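Local atomic coordinates of probable zinc protease PqqL (Escherichia coli, PDB entry 6OFT), a protein that probably acts as a zinc-dependent metalloendopeptidase of the M16 family in the periplasm, the chain here being the first half of the protein. Residues Met60-Thr66 / Glu119-Thr125; Thr75-Leu81 / Gln112-Ile116; Leu161-Arg165 / Trp234-Glu239; Leu259-Leu263 / Leu424-Gln428. One frame throughout, in Å; residues are numbered along the deposited sequence.

Contact 1: Met60-Thr66 / Glu119-Thr125; sequences MFNGTKT and EWSNAAT
Met-60, Thr-64 and Thr-66 fasten to the last part of helix 107-122 the loop that follows the inverted zinc motif HxxEH of M16 peptidases, in which His-54 and His-58 are predicted zinc ligands and Glu-57 the predicted proton acceptor. Glu-119 is the hub, and a carboxylate suits it because each oxygen accepts twice. Glu-119 OE1 takes the Thr-66 backbone N on its syn lone pair (3.0 Å, nearly straight at 173°) and Thr-64 OG1 on its anti side (2.8 Å). Lys-65 NZ (2.9 Å) and Thr-66 OG1 (2.7 Å) reach Glu-119 OE2 from opposite faces of the carboxylate plane, the lysine forming a salt bridge; four bonds thus fix the group's rotation. Backbones meet where Thr-125 N donates to Gly-63 O (3.0 Å) and Lys-65 N to Ala-123 O (2.9 Å), bridging Thr-64 and Ala-124; Gly-63 has backbone angles that a side chain would obstruct. Further along, Met-60 CB sits over the Trp-120 indole, 3.9 Å from the centroid of its five-membered ring, while Phe-61 meets the six-membered ring obliquely. Val-72 of helix 71-77 touches Trp-120 and Thr-64, and Phe-61 continues onto Val-87 and Ala-89 of strand 87-91.

Contact 2: Thr75-Leu81 / Gln112-Ile116; sequences TFESMGL and QVMAI
With CG anti to its carbonyl carbon (chi1 -81°), Phe-76 swings its ring from helix 71-77 to Ile-116, whose extended branch (chi2 168°) carries CD1 over one face of that ring. Ile-116 CD1 stands 4.0 Å from the Phe-76 centroid and 14° off the ring normal, a CH-pi contact, while Ile-116 CG2 adds a second methyl at Phe-76 CZ (3.8 Å); a branched residue can fill both places. Val-113 CG2 approaches the ring edge instead, 4.0 Å from Phe-76 CE1, and is also met by Leu-81 CD1 and by Met-79 CE (3.8 Å). The thioether crosses the aliphatic part of Gln-112 at about a right angle, with Met-79 SD 3.6 Å from Gln-112 CG. Thr-75 turns its methyl to the same glutamine, CG2 lying 3.6 Å from Gln-112 CD, while its hydroxyl is bonded to Lys-71 O within the helix. The contacts across are all van der Waals, mostly between apolar groups. A Schellman motif ends the helix, with Leu-81 N to Phe-76 O (3.0 Å), Gly-80 N to Glu-77 O (3.0 Å) and Gly-80 at positive phi. Helices 71-77 and 107-122 thus pack together beside Val-100 and Leu-102 of strand 96-103 in the six-stranded mixed sheet, the alpha+beta architecture of M16 domains.

Contact 3: Leu161-Arg165 / Trp234-Glu239; sequences LANTR and WPTKAE
Thr-164 and Thr-236 lie 5.1 Å apart, CA to CA, where two irregular segments pass each other in nearly antiparallel directions (175°), the first bent by a type II turn from Leu-161 to Thr-164. Asn-163 takes the third position of the turn at positive phi (64°), which asparagine tolerates better than most side chains. Its amide crosses to segment 234-239: Asn-163 ND2 donates to Lys-237 O (3.0 Å), with the acceptor close to the amide plane but the donor well above the plane of the carbonyl. A water links the same nitrogen to Glu-239 OE2, which also lies 3.5 Å from Ala-162 CB; OE1 of that glutamate forms a salt bridge with Arg-243. In the fold, the contact joins the loop after helix 148-160 to the connection leading into strand 242-248 of the second, five-stranded sheet, at the surface. At the end of the turn, the methyls Thr-164 CG2 and Thr-236 CG2 touch side by side (3.7 Å), both close to Ala-314 of strand 303-314. A second water accepts from Arg-165 N (3.1 Å) and donates to Trp-234 O (2.7 Å) and to Thr-236 OG1, which is bonded in addition to Asp-316. Arg-165 then lays its guanidinium flat on the Trp-234 indole, planes 14° apart, with Trp-234 CZ2 3.4 Å from Arg-165 CZ, while its CG covers the six-membered ring nearer the backbone. This cation-pi stack uses the arginine's flat face, so its rim can still bond, and Arg-165 NE donates to Leu-43 O.

Contact 4: Leu259-Leu263 / Leu424-Gln428; sequences LYYRL and LRKNQ. With GOL (glycerol), chain C.
Tyr-261 and Leu-424 form the tight part of this helix-on-sheet contact, in which the C-terminal end of helix 414-425 and the turn after it pack on strand 256-264 of the five-stranded sheet. Leu-424 CG, anti to its backbone N (chi1 174°), stands over one face of the tyrosine ring, 4.2 Å from its centroid, and brings Leu-424 CD1 within 3.6 Å of Tyr-261 CG; Trp-280 of helix 271-296 also touches this leucine. A polar bond is added by Asn-427, whose short side chain, extended with CG opposite the backbone N, puts ND2 at Arg-262 O (2.9 Å, 163°), above the carbonyl plane, while OD1 accepts from Asp-429 N. The outer side is looser and more polar. There Arg-425, only partly buried, starts away from the strand but folds back through two bends, and its NH1 donates to Tyr-261 OH (3.0 Å) with guanidinium and ring nearly perpendicular (88°). NH1 also rests against the methyl Leu-259 CD2 (3.6 Å), and NH2 forms a salt bridge with Asp-346. A glycerol, probably from the crystallisation liquor, lies beside the tyrosine hydroxyl, held also by Glu-455 and Trp-432; its O3 donates to Arg-425 O (3.1 Å).

Overall arrangement
Contacts 1 and 2, both partly buried, share helix 107-122 and lie about 14 Å apart between centres, contact 2 nested in the loop that contact 1 closes; Trp-120 of one packs on Phe-76 of the other, so the two touch through their aromatic rings. Contact 1, nearer the predicted zinc site, mixes carboxylate bonds with ring packing, whereas contact 2 is mainly apolar packing without hydrogen bonds between its segments. Contacts 3 and 4 form a second pair around the five-stranded sheet, joined by Arg-262, which reaches Ala-162 O. Contact 4 is buried and built on one tyrosine, whereas contact 3 is a surface contact using waters and a cation-pi stack. Contacts 1 and 4 sit on opposite sides of the chain's centre, about 46 Å apart between centres.

Contact 1: Met60-Thr66 / Glu119-Thr125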
loop_
_atom_site.group_PDB
_atom_site.type_symbol
_atom_site.label_atom_id
_atom_site.label_comp_id
_atom_site.label_asym_id
_atom_site.label_seq_id
_atom_site.Cartn_x
_atom_site.Cartn_y
_atom_site.Cartn_z
ATOM N N MET A 60 -4.147 22.933 -2.631
ATOM C CA MET A 60 -3.993 22.967 -4.094
ATOM C C MET A 60 -5.315 23.290 -4.787
ATOM O O MET A 60 -5.333 23.868 -5.877
ATOM C CB MET A 60 -3.399 21.645 -4.633
ATOM C CG MET A 60 -1.949 21.394 -4.211
ATOM S SD MET A 60 -0.768 22.727 -4.546
ATOM C CE MET A 60 -0.587 23.384 -2.908
ATOM N N PHE A 61 -6.419 22.974 -4.117
ATOM C CA PHE A 61 -7.768 23.203 -4.624
ATOM C C PHE A 61 -8.360 24.512 -4.109
ATOM O O PHE A 61 -9.547 24.758 -4.326
ATOM C CB PHE A 61 -8.669 22.001 -4.257
ATOM C CG PHE A 61 -8.112 20.689 -4.760
ATOM C CD1 PHE A 61 -8.353 20.266 -6.065
ATOM C CD2 PHE A 61 -7.323 19.888 -3.941
ATOM C CE1 PHE A 61 -7.831 19.057 -6.529
ATOM C CE2 PHE A 61 -6.781 18.695 -4.418
ATOM C CZ PHE A 61 -7.043 18.286 -5.708
ATOM N N ASN A 62 -7.549 25.366 -3.456
ATOM C CA ASN A 62 -8.083 26.602 -2.897
ATOM C C ASN A 62 -7.337 27.886 -3.313
ATOM O O ASN A 62 -7.489 28.918 -2.663
ATOM C CB ASN A 62 -8.202 26.487 -1.364
ATOM C CG ASN A 62 -9.272 25.505 -0.966
ATOM O OD1 ASN A 62 -10.474 25.800 -1.008
ATOM N ND2 ASN A 62 -8.862 24.299 -0.614
ATOM N N GLY A 63 -6.611 27.838 -4.417
ATOM C CA GLY A 63 -5.947 29.023 -4.933
ATOM C C GLY A 63 -4.585 28.849 -5.560
ATOM O O GLY A 63 -3.651 28.345 -4.935
ATOM N N THR A 64 -4.465 29.309 -6.800
ATOM C CA THR A 64 -3.200 29.352 -7.543
ATOM C C THR A 64 -3.125 30.769 -8.116
ATOM O O THR A 64 -4.100 31.518 -7.995
ATOM C CB THR A 64 -3.073 28.261 -8.643
ATOM O OG1 THR A 64 -3.871 28.600 -9.779
ATOM C CG2 THR A 64 -3.366 26.829 -8.149
ATOM N N LYS A 65 -1.987 31.129 -8.729
ATOM C CA LYS A 65 -1.737 32.433 -9.341
ATOM C C LYS A 65 -2.825 32.807 -10.369
ATOM O O LYS A 65 -3.376 33.898 -10.273
ATOM C CB LYS A 65 -0.324 32.452 -9.969
ATOM C CG LYS A 65 0.014 33.730 -10.745
ATOM C CD LYS A 65 1.349 33.648 -11.500
ATOM C CE LYS A 65 1.299 32.854 -12.790
ATOM N NZ LYS A 65 1.616 31.414 -12.575
ATOM N N THR A 66 -3.139 31.914 -11.320
ATOM C CA THR A 66 -4.161 32.172 -12.350
ATOM C C THR A 66 -5.589 31.889 -11.846
ATOM O O THR A 66 -6.540 32.542 -12.288
ATOM C CB THR A 66 -3.827 31.407 -13.641
ATOM O OG1 THR A 66 -2.440 31.579 -13.929
ATOM C CG2 THR A 66 -4.658 31.874 -14.855
ATOM N N GLU A 119 0.516 24.834 -12.396
ATOM C CA GLU A 119 0.339 25.741 -11.267
ATOM C C GLU A 119 0.309 25.032 -9.923
ATOM O O GLU A 119 0.710 25.623 -8.931
ATOM C CB GLU A 119 -0.892 26.634 -11.454
ATOM C CG GLU A 119 -0.768 27.463 -12.721
ATOM C CD GLU A 119 -1.086 28.929 -12.550
ATOM O OE1 GLU A 119 -1.796 29.290 -11.583
ATOM O OE2 GLU A 119 -0.615 29.721 -13.396
ATOM N N TRP A 120 -0.141 23.764 -9.868
ATOM C CA TRP A 120 -0.082 23.046 -8.599
ATOM C C TRP A 120 1.403 22.806 -8.262
ATOM O O TRP A 120 1.772 22.813 -7.091
ATOM C CB TRP A 120 -0.823 21.705 -8.703
ATOM C CG TRP A 120 -2.319 21.801 -8.619
ATOM C CD1 TRP A 120 -3.056 22.837 -8.116
ATOM C CD2 TRP A 120 -3.257 20.798 -9.026
ATOM N NE1 TRP A 120 -4.398 22.529 -8.163
ATOM C CE2 TRP A 120 -4.549 21.274 -8.700
ATOM C CE3 TRP A 120 -3.131 19.519 -9.610
ATOM C CZ2 TRP A 120 -5.706 20.526 -8.947
ATOM C CZ3 TRP A 120 -4.280 18.779 -9.849
ATOM C CH2 TRP A 120 -5.548 19.278 -9.509
ATOM N N SER A 121 2.247 22.621 -9.308
ATOM C CA SER A 121 3.681 22.372 -9.186
ATOM C C SER A 121 4.488 23.476 -8.483
ATOM O O SER A 121 5.419 23.136 -7.752
ATOM C CB SER A 121 4.293 22.070 -10.549
ATOM O OG SER A 121 3.764 20.863 -11.073
ATOM N N ASN A 122 4.167 24.774 -8.721
ATOM C CA ASN A 122 4.920 25.909 -8.150
ATOM C C ASN A 122 4.134 27.236 -7.975
ATOM O O ASN A 122 4.747 28.237 -7.593
ATOM C CB ASN A 122 6.185 26.172 -9.008
ATOM C CG ASN A 122 5.924 26.851 -10.339
ATOM O OD1 ASN A 122 4.807 26.852 -10.883
ATOM N ND2 ASN A 122 6.955 27.471 -10.885
ATOM N N ALA A 123 2.820 27.277 -8.285
ATOM C CA ALA A 123 2.094 28.555 -8.227
ATOM C C ALA A 123 0.878 28.588 -7.277
ATOM O O ALA A 123 0.049 29.496 -7.395
ATOM C CB ALA A 123 1.697 29.000 -9.627
ATOM N N ALA A 124 0.819 27.675 -6.290
ATOM C CA ALA A 124 -0.236 27.684 -5.255
ATOM C C ALA A 124 -0.006 28.943 -4.397
ATOM O O ALA A 124 1.150 29.273 -4.120
ATOM C CB ALA A 124 -0.140 26.444 -4.390
ATOM N N THR A 125 -1.085 29.651 -4.005
ATOM C CA THR A 125 -0.958 30.946 -3.311
ATOM C C THR A 125 -1.128 30.940 -1.779
ATOM O O THR A 125 -0.628 31.874 -1.138
ATOM C CB THR A 125 -1.907 31.993 -3.925
ATOM O OG1 THR A 125 -3.246 31.499 -3.896
ATOM C CG2 THR A 125 -1.510 32.372 -5.351
HETATM O O HOH W 1 -5.190 29.939 -1.592
#

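Contact 2: Thr75-Leu81 / Gln112-Ile116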
loop_
_atom_site.group_PDB
_atom_site.type_symbol
_atom_site.label_atom_id
_atom_site.label_comp_id
_atom_site.label_asym_id
_atom_site.label_seq_id
_atom_site.Cartn_x
_atom_site.Cartn_y
_atom_site.Cartn_z
ATOM N N THR A 75 -13.127 25.700 -12.750
ATOM C CA THR A 75 -12.560 25.369 -14.063
ATOM C C THR A 75 -12.802 23.879 -14.352
ATOM O O THR A 75 -13.238 23.538 -15.458
ATOM C CB THR A 75 -11.086 25.786 -14.168
ATOM O OG1 THR A 75 -10.979 27.191 -13.920
ATOM C CG2 THR A 75 -10.487 25.478 -15.541
ATOM N N PHE A 76 -12.539 23.001 -13.365
ATOM C CA PHE A 76 -12.775 21.557 -13.540
ATOM C C PHE A 76 -14.261 21.306 -13.807
ATOM O O PHE A 76 -14.583 20.578 -14.733
ATOM C CB PHE A 76 -12.304 20.753 -12.317
ATOM C CG PHE A 76 -10.825 20.452 -12.263
ATOM C CD1 PHE A 76 -10.199 19.769 -13.302
ATOM C CD2 PHE A 76 -10.069 20.801 -11.149
ATOM C CE1 PHE A 76 -8.833 19.460 -13.238
ATOM C CE2 PHE A 76 -8.702 20.495 -11.088
ATOM C CZ PHE A 76 -8.101 19.813 -12.123
ATOM N N GLU A 77 -15.150 21.937 -13.019
ATOM C CA GLU A 77 -16.612 21.826 -13.168
ATOM C C GLU A 77 -17.109 22.230 -14.579
ATOM O O GLU A 77 -17.992 21.565 -15.113
ATOM C CB GLU A 77 -17.344 22.593 -12.059
ATOM C CG GLU A 77 -17.395 21.850 -10.723
ATOM C CD GLU A 77 -18.392 20.710 -10.559
ATOM O OE1 GLU A 77 -19.410 20.681 -11.287
ATOM O OE2 GLU A 77 -18.162 19.848 -9.680
ATOM N N SER A 78 -16.491 23.264 -15.205
ATOM C CA SER A 78 -16.827 23.739 -16.564
ATOM C C SER A 78 -16.447 22.723 -17.666
ATOM O O SER A 78 -16.863 22.867 -18.818
ATOM C CB SER A 78 -16.183 25.096 -16.846
ATOM O OG SER A 78 -14.801 24.964 -17.134
ATOM N N MET A 79 -15.648 21.712 -17.309
ATOM C CA MET A 79 -15.216 20.630 -18.209
ATOM C C MET A 79 -15.886 19.318 -17.786
ATOM O O MET A 79 -15.519 18.253 -18.279
ATOM C CB MET A 79 -13.680 20.489 -18.191
ATOM C CG MET A 79 -12.934 21.766 -18.616
ATOM S SD MET A 79 -11.149 21.490 -18.713
ATOM C CE MET A 79 -10.718 21.413 -16.955
ATOM N N GLY A 80 -16.860 19.423 -16.873
ATOM C CA GLY A 80 -17.641 18.305 -16.351
ATOM C C GLY A 80 -16.861 17.375 -15.446
ATOM O O GLY A 80 -17.198 16.194 -15.322
ATOM N N LEU A 81 -15.824 17.901 -14.797
ATOM C CA LEU A 81 -14.948 17.139 -13.905
ATOM C C LEU A 81 -15.220 17.531 -12.453
ATOM O O LEU A 81 -15.171 18.710 -12.104
ATOM C CB LEU A 81 -13.469 17.322 -14.337
ATOM C CG LEU A 81 -13.189 16.968 -15.815
ATOM C CD1 LEU A 81 -11.777 17.422 -16.262
ATOM C CD2 LEU A 81 -13.367 15.459 -16.081
ATOM N N GLN A 112 -6.108 22.463 -20.739
ATOM C CA GLN A 112 -6.563 23.177 -19.579
ATOM C C GLN A 112 -6.167 22.429 -18.295
ATOM O O GLN A 112 -5.654 23.061 -17.372
ATOM C CB GLN A 112 -8.086 23.401 -19.669
ATOM C CG GLN A 112 -8.677 24.105 -18.461
ATOM C CD GLN A 112 -8.209 25.528 -18.319
ATOM O OE1 GLN A 112 -8.902 26.460 -18.719
ATOM N NE2 GLN A 112 -7.036 25.726 -17.717
ATOM N N VAL A 113 -6.362 21.076 -18.255
ATOM C CA VAL A 113 -6.006 20.238 -17.097
ATOM C C VAL A 113 -4.474 20.314 -16.850
ATOM O O VAL A 113 -4.034 20.477 -15.709
ATOM C CB VAL A 113 -6.542 18.771 -17.250
ATOM C CG1 VAL A 113 -5.924 17.831 -16.225
ATOM C CG2 VAL A 113 -8.066 18.721 -17.144
ATOM N N MET A 114 -3.682 20.262 -17.928
ATOM C CA MET A 114 -2.213 20.350 -17.859
ATOM C C MET A 114 -1.753 21.707 -17.297
ATOM O O MET A 114 -0.762 21.760 -16.571
ATOM C CB MET A 114 -1.603 20.128 -19.248
ATOM C CG MET A 114 -1.640 18.681 -19.722
ATOM S SD MET A 114 -0.965 17.463 -18.561
ATOM C CE MET A 114 0.744 17.970 -18.462
ATOM N N ALA A 115 -2.477 22.789 -17.634
ATOM C CA ALA A 115 -2.193 24.152 -17.167
ATOM C C ALA A 115 -2.415 24.242 -15.649
ATOM O O ALA A 115 -1.604 24.864 -14.958
ATOM C CB ALA A 115 -3.060 25.152 -17.898
ATOM N N ILE A 116 -3.462 23.546 -15.129
ATOM C CA ILE A 116 -3.755 23.443 -13.693
ATOM C C ILE A 116 -2.622 22.661 -12.995
ATOM O O ILE A 116 -2.190 23.070 -11.921
ATOM C CB ILE A 116 -5.168 22.844 -13.424
ATOM C CG1 ILE A 116 -6.287 23.819 -13.890
ATOM C CG2 ILE A 116 -5.346 22.480 -11.940
ATOM C CD1 ILE A 116 -7.688 23.246 -13.956
#

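Contact 3: Leu161-Arg165 / Trp234-Glu239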
loop_
_atom_site.group_PDB
_atom_site.type_symbol
_atom_site.label_atom_id
_atom_site.label_comp_id
_atom_site.label_asym_id
_atom_site.label_seq_id
_atom_site.Cartn_x
_atom_site.Cartn_y
_atom_site.Cartn_z
ATOM N N LEU A 161 3.839 -0.789 14.209
ATOM C CA LEU A 161 4.793 0.225 13.762
ATOM C C LEU A 161 5.913 0.550 14.756
ATOM O O LEU A 161 6.527 1.614 14.648
ATOM C CB LEU A 161 4.054 1.517 13.340
ATOM C CG LEU A 161 2.850 1.406 12.366
ATOM C CD1 LEU A 161 2.392 2.778 11.942
ATOM C CD2 LEU A 161 3.176 0.571 11.131
ATOM N N ALA A 162 6.226 -0.365 15.696
ATOM C CA ALA A 162 7.323 -0.128 16.647
ATOM C C ALA A 162 8.630 0.160 15.882
ATOM O O ALA A 162 8.914 -0.501 14.880
ATOM C CB ALA A 162 7.508 -1.343 17.540
ATOM N N ASN A 163 9.373 1.197 16.303
ATOM C CA ASN A 163 10.669 1.602 15.733
ATOM C C ASN A 163 10.622 2.069 14.265
ATOM O O ASN A 163 11.635 2.002 13.575
ATOM C CB ASN A 163 11.716 0.493 15.912
ATOM C CG ASN A 163 11.935 0.059 17.337
ATOM O OD1 ASN A 163 11.768 0.826 18.282
ATOM N ND2 ASN A 163 12.315 -1.185 17.518
ATOM N N THR A 164 9.470 2.583 13.804
ATOM C CA THR A 164 9.352 3.141 12.454
ATOM C C THR A 164 9.179 4.658 12.589
ATOM O O THR A 164 8.648 5.117 13.595
ATOM C CB THR A 164 8.142 2.564 11.691
ATOM O OG1 THR A 164 6.948 2.983 12.322
ATOM C CG2 THR A 164 8.155 1.055 11.579
ATOM N N ARG A 165 9.551 5.433 11.555
ATOM C CA ARG A 165 9.289 6.878 11.546
ATOM C C ARG A 165 7.748 7.083 11.361
ATOM O O ARG A 165 7.186 8.052 11.877
ATOM C CB ARG A 165 10.112 7.561 10.433
ATOM C CG ARG A 165 9.753 9.009 10.126
ATOM C CD ARG A 165 10.138 10.002 11.201
ATOM N NE ARG A 165 10.128 11.342 10.628
ATOM C CZ ARG A 165 10.714 12.404 11.167
ATOM N NH1 ARG A 165 11.350 12.304 12.329
ATOM N NH2 ARG A 165 10.681 13.570 10.542
ATOM N N TRP A 234 14.583 6.673 7.344
ATOM C CA TRP A 234 14.719 6.199 8.720
ATOM C C TRP A 234 14.674 4.652 8.723
ATOM O O TRP A 234 13.587 4.065 8.597
ATOM C CB TRP A 234 13.632 6.790 9.634
ATOM C CG TRP A 234 13.763 8.266 9.875
ATOM C CD1 TRP A 234 14.397 8.875 10.919
ATOM C CD2 TRP A 234 13.264 9.319 9.035
ATOM N NE1 TRP A 234 14.310 10.242 10.791
ATOM C CE2 TRP A 234 13.615 10.542 9.646
ATOM C CE3 TRP A 234 12.519 9.345 7.839
ATOM C CZ2 TRP A 234 13.277 11.782 9.084
ATOM C CZ3 TRP A 234 12.161 10.572 7.301
ATOM C CH2 TRP A 234 12.511 11.771 7.937
ATOM N N PRO A 235 15.839 3.966 8.813
ATOM C CA PRO A 235 15.811 2.495 8.834
ATOM C C PRO A 235 15.049 1.955 10.045
ATOM O O PRO A 235 15.245 2.429 11.178
ATOM C CB PRO A 235 17.300 2.103 8.857
ATOM C CG PRO A 235 18.043 3.347 8.410
ATOM C CD PRO A 235 17.220 4.474 8.953
ATOM N N THR A 236 14.116 1.011 9.785
ATOM C CA THR A 236 13.304 0.378 10.828
ATOM C C THR A 236 14.202 -0.557 11.637
ATOM O O THR A 236 15.055 -1.238 11.072
ATOM C CB THR A 236 12.079 -0.324 10.220
ATOM O OG1 THR A 236 11.289 0.624 9.488
ATOM C CG2 THR A 236 11.217 -1.023 11.265
ATOM N N LYS A 237 14.040 -0.543 12.962
ATOM C CA LYS A 237 14.846 -1.369 13.860
ATOM C C LYS A 237 13.980 -2.495 14.410
ATOM O O LYS A 237 12.822 -2.263 14.765
ATOM C CB LYS A 237 15.435 -0.507 14.996
ATOM C CG LYS A 237 16.507 -1.220 15.835
ATOM C CD LYS A 237 16.932 -0.443 17.088
ATOM C CE LYS A 237 16.007 -0.626 18.278
ATOM N NZ LYS A 237 16.087 -1.993 18.862
ATOM N N ALA A 238 14.528 -3.717 14.476
ATOM C CA ALA A 238 13.787 -4.863 15.003
ATOM C C ALA A 238 13.456 -4.654 16.475
ATOM O O ALA A 238 14.211 -3.990 17.187
ATOM C CB ALA A 238 14.601 -6.135 14.841
ATOM N N GLU A 239 12.318 -5.196 16.920
ATOM C CA GLU A 239 11.930 -5.182 18.331
ATOM C C GLU A 239 11.858 -6.657 18.711
ATOM O O GLU A 239 10.845 -7.315 18.460
ATOM C CB GLU A 239 10.591 -4.478 18.558
ATOM C CG GLU A 239 10.312 -4.329 20.046
ATOM C CD GLU A 239 9.209 -3.348 20.330
ATOM O OE1 GLU A 239 8.054 -3.798 20.490
ATOM O OE2 GLU A 239 9.492 -2.128 20.359
HETATM O O HOH W 2 12.645 -1.927 20.568
HETATM O O HOH W 3 11.132 3.595 9.678
#

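Contact 4: Leu259-Leu263 / Leu424-Gln428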
loop_
_atom_site.group_PDB
_atom_site.type_symbol
_atom_site.label_atom_id
_atom_site.label_comp_id
_atom_site.label_asym_id
_atom_site.label_seq_id
_atom_site.Cartn_x
_atom_site.Cartn_y
_atom_site.Cartn_z
ATOM N N LEU A 259 -1.285 -14.179 14.542
ATOM C CA LEU A 259 0.150 -14.053 14.896
ATOM C C LEU A 259 0.801 -13.173 13.821
ATOM O O LEU A 259 0.639 -13.500 12.662
ATOM C CB LEU A 259 0.821 -15.419 14.948
ATOM C CG LEU A 259 2.335 -15.396 15.123
ATOM C CD1 LEU A 259 2.734 -14.658 16.378
ATOM C CD2 LEU A 259 2.911 -16.794 15.150
ATOM N N TYR A 260 1.428 -12.080 14.209
ATOM C CA TYR A 260 2.092 -11.142 13.311
ATOM C C TYR A 260 3.596 -11.224 13.495
ATOM O O TYR A 260 4.076 -11.202 14.627
ATOM C CB TYR A 260 1.673 -9.703 13.645
ATOM C CG TYR A 260 0.291 -9.285 13.184
ATOM C CD1 TYR A 260 -0.846 -9.672 13.888
ATOM C CD2 TYR A 260 0.127 -8.410 12.111
ATOM C CE1 TYR A 260 -2.118 -9.252 13.500
ATOM C CE2 TYR A 260 -1.143 -7.991 11.706
ATOM C CZ TYR A 260 -2.265 -8.442 12.384
ATOM O OH TYR A 260 -3.519 -8.041 11.986
ATOM N N TYR A 261 4.302 -11.307 12.401
ATOM C CA TYR A 261 5.778 -11.263 12.378
ATOM C C TYR A 261 6.170 -9.961 11.663
ATOM O O TYR A 261 5.440 -9.572 10.788
ATOM C CB TYR A 261 6.366 -12.474 11.656
ATOM C CG TYR A 261 6.298 -13.786 12.388
ATOM C CD1 TYR A 261 7.178 -14.086 13.406
ATOM C CD2 TYR A 261 5.365 -14.742 12.052
ATOM C CE1 TYR A 261 7.135 -15.286 14.083
ATOM C CE2 TYR A 261 5.310 -15.952 12.713
ATOM C CZ TYR A 261 6.191 -16.223 13.738
ATOM O OH TYR A 261 6.162 -17.400 14.407
ATOM N N ARG A 262 7.240 -9.306 12.040
ATOM C CA ARG A 262 7.695 -8.086 11.374
ATOM C C ARG A 262 9.075 -8.390 10.816
ATOM O O ARG A 262 9.900 -8.985 11.502
ATOM C CB ARG A 262 7.732 -6.867 12.314
ATOM C CG ARG A 262 6.401 -6.528 13.011
ATOM C CD ARG A 262 6.408 -5.128 13.625
ATOM N NE ARG A 262 7.680 -4.819 14.288
ATOM C CZ ARG A 262 8.273 -3.630 14.271
ATOM N NH1 ARG A 262 7.697 -2.600 13.656
ATOM N NH2 ARG A 262 9.440 -3.456 14.874
ATOM N N LEU A 263 9.318 -8.018 9.565
ATOM C CA LEU A 263 10.599 -8.346 8.916
ATOM C C LEU A 263 10.946 -7.359 7.796
ATOM O O LEU A 263 10.027 -6.748 7.245
ATOM C CB LEU A 263 10.548 -9.797 8.355
ATOM C CG LEU A 263 9.507 -10.114 7.258
ATOM C CD1 LEU A 263 9.991 -11.223 6.363
ATOM C CD2 LEU A 263 8.149 -10.500 7.854
ATOM N N LEU A 424 11.490 -17.635 9.696
ATOM C CA LEU A 424 10.326 -16.801 10.075
ATOM C C LEU A 424 9.861 -17.200 11.474
ATOM O O LEU A 424 9.625 -16.336 12.247
ATOM C CB LEU A 424 9.184 -16.989 9.081
ATOM C CG LEU A 424 7.877 -16.293 9.434
ATOM C CD1 LEU A 424 8.027 -14.791 9.387
ATOM C CD2 LEU A 424 6.754 -16.728 8.528
ATOM N N ARG A 425 9.835 -18.468 11.770
ATOM C CA ARG A 425 9.348 -18.972 13.072
ATOM C C ARG A 425 10.344 -18.667 14.209
ATOM O O ARG A 425 9.933 -18.728 15.339
ATOM C CB ARG A 425 8.973 -20.450 12.943
ATOM C CG ARG A 425 7.798 -20.721 12.020
ATOM C CD ARG A 425 6.490 -20.306 12.648
ATOM N NE ARG A 425 5.999 -21.336 13.531
ATOM C CZ ARG A 425 5.119 -21.149 14.493
ATOM N NH1 ARG A 425 4.602 -19.960 14.708
ATOM N NH2 ARG A 425 4.756 -22.158 15.236
ATOM N N LYS A 426 11.595 -18.379 13.928
ATOM C CA LYS A 426 12.581 -18.029 14.972
ATOM C C LYS A 426 12.621 -16.499 15.122
ATOM O O LYS A 426 13.358 -16.030 15.947
ATOM C CB LYS A 426 13.965 -18.504 14.539
ATOM C CG LYS A 426 14.239 -19.992 14.629
ATOM C CD LYS A 426 13.508 -20.743 15.701
ATOM C CE LYS A 426 13.981 -22.178 15.851
ATOM N NZ LYS A 426 14.455 -22.476 17.222
ATOM N N ASN A 427 11.864 -15.764 14.333
ATOM C CA ASN A 427 11.868 -14.282 14.365
ATOM C C ASN A 427 11.267 -13.788 15.692
ATOM O O ASN A 427 10.117 -14.052 15.951
ATOM C CB ASN A 427 11.257 -13.722 13.083
ATOM C CG ASN A 427 11.162 -12.226 12.985
ATOM O OD1 ASN A 427 11.463 -11.518 13.915
ATOM N ND2 ASN A 427 10.730 -11.751 11.834
ATOM N N GLN A 428 12.064 -13.093 16.465
ATOM C CA GLN A 428 11.701 -12.550 17.790
ATOM C C GLN A 428 10.774 -11.317 17.699
ATOM O O GLN A 428 10.185 -10.923 18.704
ATOM C CB GLN A 428 12.967 -12.160 18.562
ATOM C CG GLN A 428 14.026 -13.245 18.682
ATOM C CD GLN A 428 15.277 -12.665 19.284
ATOM O OE1 GLN A 428 15.430 -12.607 20.504
ATOM N NE2 GLN A 428 16.192 -12.208 18.442
HETATM C C1 GOL C . 5.162 -17.031 18.978
HETATM O O1 GOL C . 4.696 -17.641 20.120
HETATM C C2 GOL C . 6.562 -17.517 18.698
HETATM O O2 GOL C . 6.465 -18.911 18.430
HETATM C C3 GOL C . 7.120 -16.672 17.572
HETATM O O3 GOL C . 7.372 -17.442 16.458
#